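PDB 4Z0V: 2',5'-phosphodiesterase 12 from Homo sapiens, which belongs to the endonuclease/exonuclease/phosphatase family and joins a DNase I-like domain to a smaller N-terminal domain of the E-set clan. Local coordinates for residues Leu180-Arg185 against Gln209-Ala214; Glu202-Ile207 against Val265-Val270. All blocks are in the same frame, centred on the assembly; numbering follows the deposited sequence. Where two conformers were deposited one is given.

Interaction 1. Residues Leu180-Arg185 against Gln209-Ala214. With MG (magnesium ion), chain B.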
loop_
_atom_site.group_PDB
_atom_site.type_symbol
_atom_site.label_atom_id
_atom_site.label_comp_id
_atom_site.label_asym_id
_atom_site.label_seq_id
_atom_site.Cartn_x
_atom_site.Cartn_y
_atom_site.Cartn_z
ATOM N N LEU A 180 -0.733 1.871 -0.939
ATOM C CA LEU A 180 -0.515 0.599 -1.588
ATOM C C LEU A 180 -1.012 0.592 -3.011
ATOM O O LEU A 180 -2.026 1.223 -3.308
ATOM C CB LEU A 180 -1.273 -0.491 -0.811
ATOM C CG LEU A 180 -0.975 -0.644 0.687
ATOM C CD1 LEU A 180 -1.838 -1.751 1.285
ATOM C CD2 LEU A 180 0.512 -0.988 0.920
ATOM N N GLN A 181 -0.353 -0.197 -3.855
ATOM C CA GLN A 181 -0.757 -0.400 -5.238
ATOM C C GLN A 181 -0.938 -1.881 -5.474
ATOM O O GLN A 181 -0.426 -2.701 -4.702
ATOM C CB GLN A 181 0.241 0.186 -6.243
ATOM C CG GLN A 181 0.617 1.661 -5.967
ATOM C CD GLN A 181 1.696 1.787 -4.916
ATOM O OE1 GLN A 181 2.600 0.963 -4.822
ATOM N NE2 GLN A 181 1.621 2.817 -4.088
ATOM N N GLU A 182 -1.721 -2.226 -6.506
ATOM C CA GLU A 182 -2.024 -3.616 -6.891
ATOM C C GLU A 182 -2.737 -4.352 -5.754
ATOM O O GLU A 182 -2.418 -5.510 -5.413
ATOM C CB GLU A 182 -0.771 -4.363 -7.381
ATOM C CG GLU A 182 -0.361 -3.910 -8.780
ATOM C CD GLU A 182 0.566 -4.884 -9.474
ATOM O OE1 GLU A 182 0.385 -6.107 -9.294
ATOM O OE2 GLU A 182 1.465 -4.430 -10.211
ATOM N N VAL A 183 -3.728 -3.669 -5.192
ATOM C CA VAL A 183 -4.564 -4.231 -4.138
ATOM C C VAL A 183 -5.787 -4.854 -4.783
ATOM O O VAL A 183 -6.618 -4.130 -5.337
ATOM C CB VAL A 183 -4.980 -3.133 -3.107
ATOM C CG1 VAL A 183 -5.900 -3.718 -2.011
ATOM C CG2 VAL A 183 -3.756 -2.450 -2.485
ATOM N N ASP A 184 -5.971 -6.155 -4.617
ATOM C CA ASP A 184 -7.193 -6.797 -5.143
ATOM C C ASP A 184 -8.374 -6.434 -4.260
ATOM O O ASP A 184 -8.188 -6.158 -3.064
ATOM C CB ASP A 184 -7.041 -8.333 -5.170
ATOM C CG ASP A 184 -5.863 -8.848 -5.955
ATOM O OD1 ASP A 184 -4.807 -9.158 -5.322
ATOM O OD2 ASP A 184 -6.023 -9.075 -7.174
ATOM N N ARG A 185 -9.596 -6.436 -4.845
ATOM C CA ARG A 185 -10.804 -6.104 -4.093
ATOM C C ARG A 185 -10.918 -6.961 -2.814
ATOM O O ARG A 185 -11.100 -6.392 -1.736
ATOM C CB ARG A 185 -12.084 -6.229 -4.954
ATOM C CG ARG A 185 -13.348 -5.862 -4.165
ATOM C CD ARG A 185 -14.650 -5.975 -4.952
ATOM N NE ARG A 185 -14.791 -4.966 -6.009
ATOM C CZ ARG A 185 -15.064 -3.680 -5.805
ATOM N NH1 ARG A 185 -15.193 -3.207 -4.571
ATOM N NH2 ARG A 185 -15.182 -2.852 -6.830
ATOM N N GLN A 209 -9.885 -2.226 -12.451
ATOM C CA GLN A 209 -10.762 -3.304 -12.868
ATOM C C GLN A 209 -10.868 -4.344 -11.753
ATOM O O GLN A 209 -11.890 -4.433 -11.075
ATOM C CB GLN A 209 -10.296 -3.950 -14.192
ATOM C CG GLN A 209 -11.271 -5.046 -14.627
ATOM C CD GLN A 209 -10.984 -5.546 -16.008
ATOM O OE1 GLN A 209 -9.844 -5.508 -16.506
ATOM N NE2 GLN A 209 -12.003 -6.091 -16.621
ATOM N N HIS A 210 -9.819 -5.139 -11.573
ATOM C CA HIS A 210 -9.802 -6.193 -10.563
ATOM C C HIS A 210 -8.876 -5.818 -9.402
ATOM O O HIS A 210 -8.851 -6.509 -8.401
ATOM C CB HIS A 210 -9.352 -7.519 -11.213
ATOM C CG HIS A 210 -10.348 -8.035 -12.194
ATOM N ND1 HIS A 210 -11.713 -8.042 -11.907
ATOM C CD2 HIS A 210 -10.151 -8.577 -13.420
ATOM C CE1 HIS A 210 -12.299 -8.575 -12.971
ATOM N NE2 HIS A 210 -11.404 -8.893 -13.917
ATOM N N GLU A 211 -8.141 -4.715 -9.534
ATOM C CA GLU A 211 -7.226 -4.283 -8.481
ATOM C C GLU A 211 -7.065 -2.792 -8.554
ATOM O O GLU A 211 -7.359 -2.177 -9.586
ATOM C CB GLU A 211 -5.842 -5.012 -8.567
ATOM C CG GLU A 211 -5.102 -4.967 -9.903
ATOM C CD GLU A 211 -4.392 -3.667 -10.235
ATOM O OE1 GLU A 211 -4.102 -2.893 -9.303
ATOM O OE2 GLU A 211 -4.037 -3.462 -11.413
ATOM N N GLY A 212 -6.549 -2.218 -7.483
ATOM C CA GLY A 212 -6.323 -0.784 -7.469
ATOM C C GLY A 212 -5.474 -0.307 -6.325
ATOM O O GLY A 212 -4.521 -0.976 -5.871
ATOM N N LEU A 213 -5.833 0.865 -5.873
ATOM C CA LEU A 213 -5.068 1.587 -4.893
ATOM C C LEU A 213 -5.747 1.605 -3.548
ATOM O O LEU A 213 -6.967 1.750 -3.487
ATOM C CB LEU A 213 -4.917 3.040 -5.364
ATOM C CG LEU A 213 -4.349 3.318 -6.776
ATOM C CD1 LEU A 213 -4.394 4.838 -7.030
ATOM C CD2 LEU A 213 -2.904 2.811 -6.898
ATOM N N ALA A 214 -4.937 1.581 -2.470
ATOM C CA ALA A 214 -5.480 1.786 -1.123
ATOM C C ALA A 214 -4.602 2.749 -0.337
ATOM O O ALA A 214 -3.373 2.761 -0.503
ATOM C CB ALA A 214 -5.608 0.467 -0.372
HETATM MG MG MG B . 3.074 -5.415 -10.915
HETATM O O HOH W 1 -2.613 -0.685 -8.878
HETATM O O HOH W 2 1.917 -7.139 -11.243
HETATM O O HOH W 3 -8.568 -9.664 -7.902
HETATM O O HOH W 4 -10.697 -8.133 -7.437
HETATM O O HOH W 5 2.517 -4.956 -12.917
HETATM O O HOH W 6 4.320 -3.826 -11.008
HETATM O O HOH W 7 4.740 -6.549 -11.643
HETATM O O HOH W 8 3.646 -5.869 -8.934
#
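Ala214 faces Leu180 as an antiparallel hydrogen-bonded pair: Leu180 N donates to Ala214 O over 2.8 Å, and the return bond from Ala214 N to Leu180 O spans 3.1 Å. On the same sheet face CB of Ala214 touches CG2 of Val183 at 4.1 Å. Val183 is bonded in both directions to the backbone of Gly212, yet the register between the two pairs slips by one residue. The extra residue is Glu182, which faces Gly212 together with Val183 in a G1 beta bulge and has left-handed backbone angles (phi 61°, psi 46°). Its bond from CA to CB points away from 209-214, and OE2 binds the magnesium ion at 2.0 Å, with five waters completing the shell; OE1 accepts from Ala135 N. Glu211 reaches the bulge from the other strand: its chain bends at chi2 (77°), OE1 lies 3.3 Å from CA of Glu182, and one water bridges that OE1 to Glu182 N, the backbone of the metal ligand and not its carboxylate. Tyr138 OH hydrogen-bonds to OE2 of Glu211. Helix 185-198 covers the Leu180, Val183 and Ala214 face through Phe188 and Leu192, whereas Gln181 and Leu213 meet strand 280-287 of the other sheet.

Interaction 2. Residues Glu202-Ile207 against Val265-Val270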
loop_
_atom_site.group_PDB
_atom_site.type_symbol
_atom_site.label_atom_id
_atom_site.label_comp_id
_atom_site.label_asym_id
_atom_site.label_seq_id
_atom_site.Cartn_x
_atom_site.Cartn_y
_atom_site.Cartn_z
ATOM N N GLU A 202 -7.250 3.010 9.416
ATOM C CA GLU A 202 -8.480 2.936 8.622
ATOM C C GLU A 202 -8.098 3.157 7.174
ATOM O O GLU A 202 -7.125 3.857 6.906
ATOM C CB GLU A 202 -9.454 4.007 9.115
ATOM C CG GLU A 202 -10.849 3.965 8.563
ATOM C CD GLU A 202 -11.790 4.789 9.431
ATOM O OE1 GLU A 202 -11.889 6.015 9.196
ATOM O OE2 GLU A 202 -12.343 4.232 10.407
ATOM N N GLY A 203 -8.818 2.545 6.255
ATOM C CA GLY A 203 -8.421 2.666 4.858
ATOM C C GLY A 203 -9.519 2.985 3.869
ATOM O O GLY A 203 -10.716 2.821 4.162
ATOM N N VAL A 204 -9.088 3.439 2.679
ATOM C CA VAL A 204 -9.965 3.748 1.542
ATOM C C VAL A 204 -9.385 3.046 0.297
ATOM O O VAL A 204 -8.162 2.847 0.170
ATOM C CB VAL A 204 -10.181 5.269 1.345
ATOM C CG1 VAL A 204 -10.989 5.855 2.512
ATOM C CG2 VAL A 204 -8.864 6.016 1.166
ATOM N N PHE A 205 -10.280 2.616 -0.589
ATOM C CA PHE A 205 -9.900 1.808 -1.754
ATOM C C PHE A 205 -10.434 2.423 -3.034
ATOM O O PHE A 205 -11.593 2.839 -3.078
ATOM C CB PHE A 205 -10.457 0.381 -1.553
ATOM C CG PHE A 205 -10.159 -0.637 -2.629
ATOM C CD1 PHE A 205 -8.844 -0.965 -2.961
ATOM C CD2 PHE A 205 -11.189 -1.344 -3.240
ATOM C CE1 PHE A 205 -8.566 -1.926 -3.950
ATOM C CE2 PHE A 205 -10.915 -2.313 -4.218
ATOM C CZ PHE A 205 -9.601 -2.603 -4.563
ATOM N N ARG A 206 -9.598 2.445 -4.076
ATOM C CA ARG A 206 -9.986 2.920 -5.410
ATOM C C ARG A 206 -9.604 1.837 -6.415
ATOM O O ARG A 206 -8.431 1.696 -6.745
ATOM C CB ARG A 206 -9.327 4.275 -5.722
ATOM C CG ARG A 206 -9.482 4.782 -7.184
ATOM C CD ARG A 206 -10.941 4.955 -7.596
ATOM N NE ARG A 206 -11.643 5.841 -6.666
ATOM C CZ ARG A 206 -12.939 6.119 -6.702
ATOM N NH1 ARG A 206 -13.721 5.569 -7.628
ATOM N NH2 ARG A 206 -13.470 6.940 -5.806
ATOM N N ILE A 207 -10.588 1.047 -6.858
ATOM C CA ILE A 207 -10.287 -0.048 -7.772
ATOM C C ILE A 207 -10.218 0.461 -9.223
ATOM O O ILE A 207 -10.815 1.489 -9.532
ATOM C CB ILE A 207 -11.312 -1.216 -7.614
ATOM C CG1 ILE A 207 -10.710 -2.550 -8.130
ATOM C CG2 ILE A 207 -12.686 -0.895 -8.261
ATOM C CD1 ILE A 207 -11.438 -3.741 -7.778
ATOM N N VAL A 265 -5.333 5.422 -12.462
ATOM C CA VAL A 265 -6.061 6.229 -11.510
ATOM C C VAL A 265 -5.100 6.877 -10.502
ATOM O O VAL A 265 -3.936 6.467 -10.320
ATOM C CB VAL A 265 -7.172 5.394 -10.784
ATOM C CG1 VAL A 265 -8.258 4.920 -11.775
ATOM C CG2 VAL A 265 -6.565 4.206 -10.026
ATOM N N LEU A 266 -5.614 7.931 -9.879
ATOM C CA LEU A 266 -4.950 8.705 -8.835
ATOM C C LEU A 266 -5.862 8.777 -7.638
ATOM O O LEU A 266 -6.999 9.233 -7.745
ATOM C CB LEU A 266 -4.656 10.127 -9.347
ATOM C CG LEU A 266 -4.002 11.067 -8.301
ATOM C CD1 LEU A 266 -2.597 10.568 -7.911
ATOM C CD2 LEU A 266 -3.938 12.491 -8.828
ATOM N N GLN A 267 -5.376 8.341 -6.506
ATOM C CA GLN A 267 -6.158 8.388 -5.272
ATOM C C GLN A 267 -5.667 9.585 -4.473
ATOM O O GLN A 267 -4.452 9.794 -4.336
ATOM C CB GLN A 267 -5.955 7.064 -4.536
ATOM C CG GLN A 267 -6.600 6.962 -3.160
ATOM C CD GLN A 267 -6.402 5.556 -2.622
ATOM O OE1 GLN A 267 -5.263 5.076 -2.462
ATOM N NE2 GLN A 267 -7.510 4.858 -2.397
ATOM N N VAL A 268 -6.587 10.413 -3.994
ATOM C CA VAL A 268 -6.200 11.588 -3.240
ATOM C C VAL A 268 -7.072 11.636 -2.000
ATOM O O VAL A 268 -8.309 11.631 -2.112
ATOM C CB VAL A 268 -6.274 12.911 -4.039
ATOM C CG1 VAL A 268 -5.911 14.100 -3.151
ATOM C CG2 VAL A 268 -5.378 12.893 -5.289
ATOM N N SER A 269 -6.424 11.754 -0.852
ATOM C CA SER A 269 -7.124 11.831 0.437
ATOM C C SER A 269 -6.567 12.988 1.249
ATOM O O SER A 269 -5.349 13.068 1.433
ATOM C CB SER A 269 -6.938 10.522 1.201
ATOM O OG SER A 269 -7.184 9.393 0.373
ATOM N N VAL A 270 -7.437 13.850 1.772
ATOM C CA VAL A 270 -6.967 14.952 2.609
ATOM C C VAL A 270 -7.202 14.548 4.053
ATOM O O VAL A 270 -8.334 14.257 4.422
ATOM C CB VAL A 270 -7.651 16.286 2.247
ATOM C CG1 VAL A 270 -7.292 17.372 3.268
ATOM C CG2 VAL A 270 -7.258 16.723 0.827
#
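Val204 is the first residue of 202-207 to touch 265-270, and it does so with one methyl group: CG2 lies 3.9 Å from OG of Ser269 and 4.0 Å from NE2 of Gln267. Its carbonyl takes part as well, since Gln267 NE2 reaches Val204 O at 3.3 Å in a weak hydrogen bond whose angle at the hydrogen is only 130°. The reach of Gln267 explains this: CG stands anti to the backbone N (chi1 175°) and the chain continues extended, carrying the amide across from one strand to the other. The same NE2 also makes a weak bond to Leu213 O, while OE1 accepts from Thr215 and Asn285, so both ends of this buried amide have partners. Phe205 points the other way and stacks its ring on that of Phe188. Arg206 again turns toward 265-270. Its CB comes within 3.8 Å of Gln267 NE2, and its CG meets CG2 of Val265 at 4.1 Å, the two side chains crossing at about a right angle. Beyond CG the bent arginine chain leads away, and NE forms a salt bridge with Asp229, whose other carboxylate oxygen accepts from Val268 N.

The segment axes approach to 8.2 Å at 161°, and side chains fill the gap: this is face-to-face packing of two sheets, the central sandwich of a DNase I-like fold, with no backbone pairing between these strands. Strand 201-207 is the outermost strand of its sheet within the chain, next to 211-218, and helix 185-198 backs it through Phe188. Strand 265-273 runs between 222-231 and 280-287, with helix 295-316 packed on its outer face against Leu266, Val268 and Val270.

Overall arrangement
From the N terminus, the chain first enters interaction 1 at 180-185, runs through helix 185-198 and the edge strand 202-207, and returns at 209-214 to close the first loop. Interaction 2 starts within that loop, at 202-207, and closes only at 265-270, after strand 222-231 and three helices, so the two loops cross. Interaction 1 joins neighbouring strands of one sheet beside the metal site; interaction 2 holds that sheet against the second one. Their centres are about 10 Å apart, and they meet directly: Arg206 N lies 2.8 Å from Leu213 O, a probable hydrogen bond between adjacent strands.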